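Local coordinates for protein enoyl-CoA hydratase/isomerase (Mycobacterium avium, PDB 3P5M) that probably hydrates or isomerises enoyl-CoA thioesters within the crotonase superfamily, at residues Ser50-Val54 against Val194-Thr199; Val117-Pro121 against Tyr183-Leu187; Gly72-Gly76 against Gln228-Val232. All coordinates share one frame; numbering follows the deposited sequence.

Interaction 1 of 3, residues Ser50-Val54 against Val194-Thr199; sequences SVRAV and VSGGPT
Arg52 reaches over the turn that ends helix 183-195 and grips it with its guanidinium group. A bend at chi3 (84°) folds the chain back so that two N-H groups aim outward from one edge. NE donates to Thr199 OG1 at 3.0 Å, nearly straight (163°) and in the guanidinium plane. NH2 donates to Gly197 O at 2.7 Å, arriving tilted 34° from the plane of that carbonyl. Over one face, above the centre of the group, lies Ser195 O, 3.3 Å from Arg52 CZ, where its partial negative charge would suit the cation.

Thr199 OG1 works both ways: it accepts from NE and donates to a water. That water in turn donates to Arg52 O and Val194 O, tying the two backbones together. Ser195 adds its CB, 3.9 Å from Ala53 CB, while its hydroxyl turns back to Leu191 O in its own helix.

Phe252 O of a neighbouring subunit adds a weak bond to Arg52 NH2. The contact thus pins the turn between helices 183-195 and 199-213 to the residues leading into strand 53-58, which pairs with strands 16-21 and 95-99.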
loop_
_atom_site.group_PDB
_atom_site.type_symbol
_atom_site.label_atom_id
_atom_site.label_comp_id
_atom_site.label_asym_id
_atom_site.label_seq_id
_atom_site.Cartn_x
_atom_site.Cartn_y
_atom_site.Cartn_z
ATOM N N SER B 50 -40.147 -12.754 7.741
ATOM C CA SER B 50 -39.761 -11.480 8.388
ATOM C C SER B 50 -38.236 -11.247 8.300
ATOM O O SER B 50 -37.772 -10.113 8.397
ATOM C CB SER B 50 -40.255 -11.405 9.851
ATOM O OG SER B 50 -39.598 -12.370 10.673
ATOM N N VAL B 51 -37.484 -12.332 8.105
ATOM C CA VAL B 51 -36.019 -12.298 8.095
ATOM C C VAL B 51 -35.507 -12.010 6.679
ATOM O O VAL B 51 -35.718 -12.802 5.741
ATOM C CB VAL B 51 -35.417 -13.614 8.626
ATOM C CG1 VAL B 51 -33.902 -13.592 8.522
ATOM C CG2 VAL B 51 -35.855 -13.851 10.067
ATOM N N ARG B 52 -34.874 -10.856 6.534
ATOM C CA ARG B 52 -34.240 -10.479 5.270
ATOM C C ARG B 52 -32.696 -10.513 5.300
ATOM O O ARG B 52 -32.049 -10.315 4.282
ATOM C CB ARG B 52 -34.741 -9.113 4.831
ATOM C CG ARG B 52 -36.062 -9.221 4.094
ATOM C CD ARG B 52 -36.683 -7.901 3.969
ATOM N NE ARG B 52 -36.183 -7.161 2.822
ATOM C CZ ARG B 52 -36.440 -5.872 2.627
ATOM N NH1 ARG B 52 -37.194 -5.215 3.512
ATOM N NH2 ARG B 52 -35.947 -5.239 1.575
ATOM N N ALA B 53 -32.115 -10.696 6.473
ATOM C CA ALA B 53 -30.660 -10.786 6.620
ATOM C C ALA B 53 -30.375 -11.447 7.944
ATOM O O ALA B 53 -31.158 -11.338 8.866
ATOM C CB ALA B 53 -29.975 -9.417 6.526
ATOM N N VAL B 54 -29.251 -12.153 8.021
ATOM C CA VAL B 54 -28.834 -12.806 9.247
ATOM C C VAL B 54 -27.536 -12.133 9.715
ATOM O O VAL B 54 -26.646 -11.904 8.904
ATOM C CB VAL B 54 -28.607 -14.314 8.990
ATOM C CG1 VAL B 54 -28.008 -14.975 10.205
ATOM C CG2 VAL B 54 -29.944 -15.006 8.578
ATOM N N VAL B 194 -28.266 -3.724 3.887
ATOM C CA VAL B 194 -28.475 -5.087 3.390
ATOM C C VAL B 194 -29.898 -5.654 3.706
ATOM O O VAL B 194 -30.596 -6.099 2.801
ATOM C CB VAL B 194 -27.326 -5.989 3.912
ATOM C CG1 VAL B 194 -27.564 -7.452 3.626
ATOM C CG2 VAL B 194 -26.042 -5.560 3.263
ATOM N N SER B 195 -30.319 -5.584 4.974
ATOM C CA SER B 195 -31.668 -5.995 5.399
ATOM C C SER B 195 -32.791 -5.155 4.763
ATOM O O SER B 195 -33.937 -5.564 4.792
ATOM C CB SER B 195 -31.797 -5.972 6.937
ATOM O OG SER B 195 -31.785 -4.649 7.439
ATOM N N GLY B 196 -32.453 -3.996 4.183
ATOM C CA GLY B 196 -33.420 -3.185 3.446
ATOM C C GLY B 196 -33.284 -3.331 1.929
ATOM O O GLY B 196 -34.033 -2.704 1.139
ATOM N N GLY B 197 -32.341 -4.178 1.525
ATOM C CA GLY B 197 -32.075 -4.465 0.117
ATOM C C GLY B 197 -32.983 -5.464 -0.598
ATOM O O GLY B 197 -33.893 -6.056 -0.015
ATOM N N PRO B 198 -32.765 -5.621 -1.902
ATOM C CA PRO B 198 -33.538 -6.536 -2.737
ATOM C C PRO B 198 -33.239 -8.015 -2.446
ATOM O O PRO B 198 -32.506 -8.659 -3.178
ATOM C CB PRO B 198 -33.110 -6.135 -4.139
ATOM C CG PRO B 198 -31.697 -5.649 -3.943
ATOM C CD PRO B 198 -31.806 -4.836 -2.701
ATOM N N THR B 199 -33.856 -8.543 -1.403
ATOM C CA THR B 199 -33.504 -9.845 -0.850
ATOM C C THR B 199 -33.512 -11.004 -1.850
ATOM O O THR B 199 -32.661 -11.888 -1.774
ATOM C CB THR B 199 -34.390 -10.164 0.354
ATOM O OG1 THR B 199 -34.383 -9.030 1.220
ATOM C CG2 THR B 199 -33.852 -11.391 1.110
HETATM O O HOH W 1 -31.907 -8.577 2.215
#

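Interaction 2 of 3, residues Val117-Pro121 against Tyr183-Leu187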
loop_
_atom_site.group_PDB
_atom_site.type_symbol
_atom_site.label_atom_id
_atom_site.label_comp_id
_atom_site.label_asym_id
_atom_site.label_seq_id
_atom_site.Cartn_x
_atom_site.Cartn_y
_atom_site.Cartn_z
ATOM N N VAL B 117 -18.275 -9.785 5.777
ATOM C CA VAL B 117 -17.670 -9.840 7.125
ATOM C C VAL B 117 -17.268 -8.419 7.471
ATOM O O VAL B 117 -16.594 -7.758 6.676
ATOM C CB VAL B 117 -16.412 -10.744 7.165
ATOM C CG1 VAL B 117 -15.682 -10.633 8.537
ATOM C CG2 VAL B 117 -16.802 -12.222 6.836
ATOM N N VAL B 118 -17.708 -7.948 8.634
ATOM C CA VAL B 118 -17.361 -6.614 9.135
ATOM C C VAL B 118 -16.464 -6.823 10.353
ATOM O O VAL B 118 -16.902 -7.328 11.404
ATOM C CB VAL B 118 -18.634 -5.768 9.506
ATOM C CG1 VAL B 118 -18.223 -4.370 9.963
ATOM C CG2 VAL B 118 -19.641 -5.649 8.310
ATOM N N ALA B 119 -15.200 -6.491 10.184
ATOM C CA ALA B 119 -14.187 -6.842 11.165
ATOM C C ALA B 119 -13.808 -5.620 11.995
ATOM O O ALA B 119 -13.556 -4.541 11.440
ATOM C CB ALA B 119 -12.933 -7.441 10.457
ATOM N N ALA B 120 -13.796 -5.805 13.322
ATOM C CA ALA B 120 -13.318 -4.789 14.264
ATOM C C ALA B 120 -11.813 -4.661 14.120
ATOM O O ALA B 120 -11.142 -5.676 13.769
ATOM C CB ALA B 120 -13.703 -5.203 15.702
ATOM N N PRO B 121 -11.258 -3.464 14.411
ATOM C CA PRO B 121 -9.805 -3.161 14.225
ATOM C C PRO B 121 -8.859 -4.124 14.919
ATOM O O PRO B 121 -7.820 -4.524 14.329
ATOM C CB PRO B 121 -9.620 -1.739 14.801
ATOM C CG PRO B 121 -10.980 -1.222 15.104
ATOM C CD PRO B 121 -12.038 -2.261 14.788
ATOM N N TYR B 183 -16.592 0.449 14.728
ATOM C CA TYR B 183 -16.978 -0.901 14.360
ATOM C C TYR B 183 -18.503 -1.112 14.435
ATOM O O TYR B 183 -19.121 -1.596 13.469
ATOM C CB TYR B 183 -16.231 -1.917 15.251
ATOM C CG TYR B 183 -16.854 -3.312 15.226
ATOM C CD1 TYR B 183 -16.840 -4.089 14.069
ATOM C CD2 TYR B 183 -17.453 -3.840 16.369
ATOM C CE1 TYR B 183 -17.423 -5.377 14.050
ATOM C CE2 TYR B 183 -18.025 -5.114 16.376
ATOM C CZ TYR B 183 -18.009 -5.880 15.210
ATOM O OH TYR B 183 -18.594 -7.140 15.219
ATOM N N GLU B 184 -19.078 -0.776 15.594
ATOM C CA GLU B 184 -20.491 -0.992 15.879
ATOM C C GLU B 184 -21.362 -0.205 14.905
ATOM O O GLU B 184 -22.345 -0.734 14.365
ATOM C CB GLU B 184 -20.835 -0.610 17.350
ATOM C CG GLU B 184 -20.403 -1.642 18.392
ATOM C CD GLU B 184 -18.907 -1.518 18.782
ATOM O OE1 GLU B 184 -18.185 -0.636 18.227
ATOM O OE2 GLU B 184 -18.445 -2.313 19.647
ATOM N N SER B 185 -20.984 1.054 14.680
ATOM C CA SER B 185 -21.765 1.951 13.836
ATOM C C SER B 185 -21.724 1.496 12.384
ATOM O O SER B 185 -22.759 1.514 11.693
ATOM C CB SER B 185 -21.244 3.381 13.953
ATOM O OG SER B 185 -21.719 4.155 12.869
ATOM N N VAL B 186 -20.544 1.058 11.937
ATOM C CA VAL B 186 -20.389 0.542 10.569
ATOM C C VAL B 186 -21.175 -0.756 10.373
ATOM O O VAL B 186 -21.932 -0.863 9.434
ATOM C CB VAL B 186 -18.916 0.399 10.131
ATOM C CG1 VAL B 186 -18.810 -0.305 8.789
ATOM C CG2 VAL B 186 -18.308 1.784 9.989
ATOM N N LEU B 187 -21.051 -1.671 11.316
ATOM C CA LEU B 187 -21.826 -2.875 11.357
ATOM C C LEU B 187 -23.338 -2.575 11.239
ATOM O O LEU B 187 -24.026 -3.161 10.389
ATOM C CB LEU B 187 -21.495 -3.677 12.627
ATOM C CG LEU B 187 -22.192 -5.050 12.715
ATOM C CD1 LEU B 187 -21.844 -5.928 11.539
ATOM C CD2 LEU B 187 -21.948 -5.778 14.037
#
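Val118 and Ala120, on strand 116-119 and just past its end, carry the first turn of helix 183-195, which lies against one face of the six-stranded sheet of this crotonase-type domain. The helix runs almost antiparallel to the strand: the two short axes make an angle of 162° and come within 8.9 Å. Tyr183 therefore sits by Ala120, whereas Val186 and Leu187, one turn later, lie back along the strand beside Val118.

The ring of Tyr183 is used in two ways. Its CG stands anti to the backbone N (chi1 163°), which lays the ring alongside the strand. Ala120 CB sits over one face as a CH-pi contact, 3.8 Å from the centroid and only 17° off the ring normal, shifted toward the rim near CG and CD1. At the edge, in the ring plane, Val118 O comes to 3.3 Å from Tyr183 CE1, so a backbone carbonyl oxygen meets a C-H edge, an electrostatically favourable pairing. Pro121 CD closes on Tyr183 CB at 4.2 Å from the far end of the segment.

The rest is mostly aliphatic. Leu187 CD1 lies 3.8 Å from Val118 CB and nearly as near to Val118 CG2. The other branch, Val118 CG1, is turned toward the helix backbone near Leu187 and touches Val186 CG1 at 4.3 Å. Ile96 of the adjacent strand 95-99 also packs on both Val118 and Leu187, and Pro121 touches Ala122 of a neighbouring subunit.

Strand 176-177, the parallel edge strand beside 116-119, leads into this helix, which doubles back over the sheet: the layered helix-on-strand packing of an alpha/beta fold, here in the crotonase scaffold.

Interaction 3 of 3, residues Gly72-Gly76 against Gln228-Val232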
loop_
_atom_site.group_PDB
_atom_site.type_symbol
_atom_site.label_atom_id
_atom_site.label_comp_id
_atom_site.label_asym_id
_atom_site.label_seq_id
_atom_site.Cartn_x
_atom_site.Cartn_y
_atom_site.Cartn_z
ATOM N N GLY B 72 -14.769 -35.571 22.543
ATOM C CA GLY B 72 -14.293 -36.790 21.846
ATOM C C GLY B 72 -15.148 -37.222 20.660
ATOM O O GLY B 72 -15.025 -38.336 20.144
ATOM N N ASP B 73 -15.999 -36.309 20.216
ATOM C CA ASP B 73 -16.946 -36.564 19.152
ATOM C C ASP B 73 -16.349 -36.063 17.807
ATOM O O ASP B 73 -16.876 -35.114 17.221
ATOM C CB ASP B 73 -18.249 -35.805 19.505
ATOM C CG ASP B 73 -19.347 -36.004 18.472
ATOM O OD1 ASP B 73 -19.438 -37.128 17.917
ATOM O OD2 ASP B 73 -20.103 -35.042 18.204
ATOM N N THR B 74 -15.254 -36.667 17.328
ATOM C CA THR B 74 -14.471 -36.034 16.239
ATOM C C THR B 74 -15.220 -35.976 14.921
ATOM O O THR B 74 -15.284 -34.911 14.294
ATOM C CB THR B 74 -13.070 -36.675 16.023
ATOM O OG1 THR B 74 -12.265 -36.436 17.173
ATOM C CG2 THR B 74 -12.350 -36.067 14.813
ATOM N N ALA B 75 -15.785 -37.112 14.510
ATOM C CA ALA B 75 -16.516 -37.199 13.238
ATOM C C ALA B 75 -17.793 -36.406 13.348
ATOM O O ALA B 75 -18.183 -35.719 12.403
ATOM C CB ALA B 75 -16.826 -38.635 12.878
ATOM N N GLY B 76 -18.433 -36.503 14.520
ATOM C CA GLY B 76 -19.645 -35.733 14.839
ATOM C C GLY B 76 -19.474 -34.222 14.737
ATOM O O GLY B 76 -20.289 -33.543 14.138
ATOM N N GLN B 228 -8.921 -35.124 9.873
ATOM C CA GLN B 228 -9.016 -34.862 11.312
ATOM C C GLN B 228 -9.170 -36.158 12.107
ATOM O O GLN B 228 -8.555 -36.316 13.141
ATOM C CB GLN B 228 -10.155 -33.879 11.655
ATOM C CG GLN B 228 -9.851 -33.047 12.893
ATOM C CD GLN B 228 -8.842 -31.925 12.549
ATOM O OE1 GLN B 228 -7.668 -32.192 12.265
ATOM N NE2 GLN B 228 -9.329 -30.682 12.496
ATOM N N LEU B 229 -9.990 -37.085 11.601
ATOM C CA LEU B 229 -10.105 -38.432 12.174
ATOM C C LEU B 229 -8.780 -39.157 12.297
ATOM O O LEU B 229 -8.510 -39.798 13.305
ATOM C CB LEU B 229 -11.076 -39.291 11.345
ATOM C CG LEU B 229 -12.559 -39.060 11.670
ATOM C CD1 LEU B 229 -13.448 -39.815 10.645
ATOM C CD2 LEU B 229 -12.881 -39.459 13.139
ATOM N N ALA B 230 -7.953 -39.080 11.261
ATOM C CA ALA B 230 -6.643 -39.706 11.319
ATOM C C ALA B 230 -5.704 -38.940 12.259
ATOM O O ALA B 230 -4.898 -39.539 12.982
ATOM C CB ALA B 230 -6.050 -39.801 9.947
ATOM N N LEU B 231 -5.814 -37.607 12.259
ATOM C CA LEU B 231 -4.870 -36.767 13.022
ATOM C C LEU B 231 -5.030 -36.870 14.533
ATOM O O LEU B 231 -4.037 -36.857 15.244
ATOM C CB LEU B 231 -4.888 -35.303 12.555
ATOM C CG LEU B 231 -4.266 -35.042 11.184
ATOM C CD1 LEU B 231 -4.370 -33.526 10.872
ATOM C CD2 LEU B 231 -2.838 -35.515 11.102
ATOM N N VAL B 232 -6.256 -37.041 15.023
ATOM C CA VAL B 232 -6.457 -37.239 16.482
ATOM C C VAL B 232 -5.822 -38.557 17.046
ATOM O O VAL B 232 -5.552 -38.655 18.253
ATOM C CB VAL B 232 -7.952 -37.026 16.956
ATOM C CG1 VAL B 232 -8.459 -35.634 16.565
ATOM C CG2 VAL B 232 -8.913 -38.098 16.402
#
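Thr74 and Ala75, in the first turn of helix 74-90, meet Leu229 and Val232 near the end of helix 217-231. The segment enters the helix through Asp73 at the N-cap position; its OD2 is held by Thr32 OG1, which ties the approach to this contact to the start of helix 32-47.

Thr74 comes next and does most of the touching, with its two branches sent to different partners. CG2 is anti to the backbone N and slides past the end of Leu229, approaching CD2 to 3.8 Å. Thr74 CG2 also has Leu229 N at 4.1 Å and Gln228 O at 4.2 Å, looser contacts. OG1, beside the backbone N (chi1 -66°) and anti to the carbonyl carbon, points tip to tip at Val232 and faces its two methyls almost evenly, 3.8 Å from CG2 and 3.9 Å from CG1. The amide of Gln228 heads away from this meeting: its NE2 donates to Met135 O.

Ala75 follows at the margin. Its CB stands 4.0 Å from Leu229 CD2, so that one methyl of the leucine lies against both Thr74 and Ala75.

On the far helix, Ala230 and Leu231 pack instead on Trp204 and Ala201, respectively, of a neighbouring subunit, and Leu231 also rests on Leu134 and Met135 of its own chain.

With methyl groups making nearly all the touches and neither a salt bridge nor a hydrogen bond joining the two segments, the contact depends on shape and on dispersion rather than on directional bonds. It is a small join, in which even the threonine hydroxyl meets only valine methyls across the contact.

In the fold
Interactions 1 and 2 hold the two ends of one element: helix 183-195 is packed on strand 116-119 at its first turn and fastened beside strand 53-58 at its last, with centres about 18 Å apart. Both are partly buried, yet their chemistry differs. At the sheet face, interaction 2 relies on aliphatic and ring packing, whereas interaction 1, where the helix gives way to a turn, spends an arginine and a water on carbonyls and a hydroxyl. Interaction 3 is a surface contact of helix with helix, about 37 Å from interaction 1 and 34 Å from interaction 2 between centres, across the chain's centre from both. Each contact has another subunit close by.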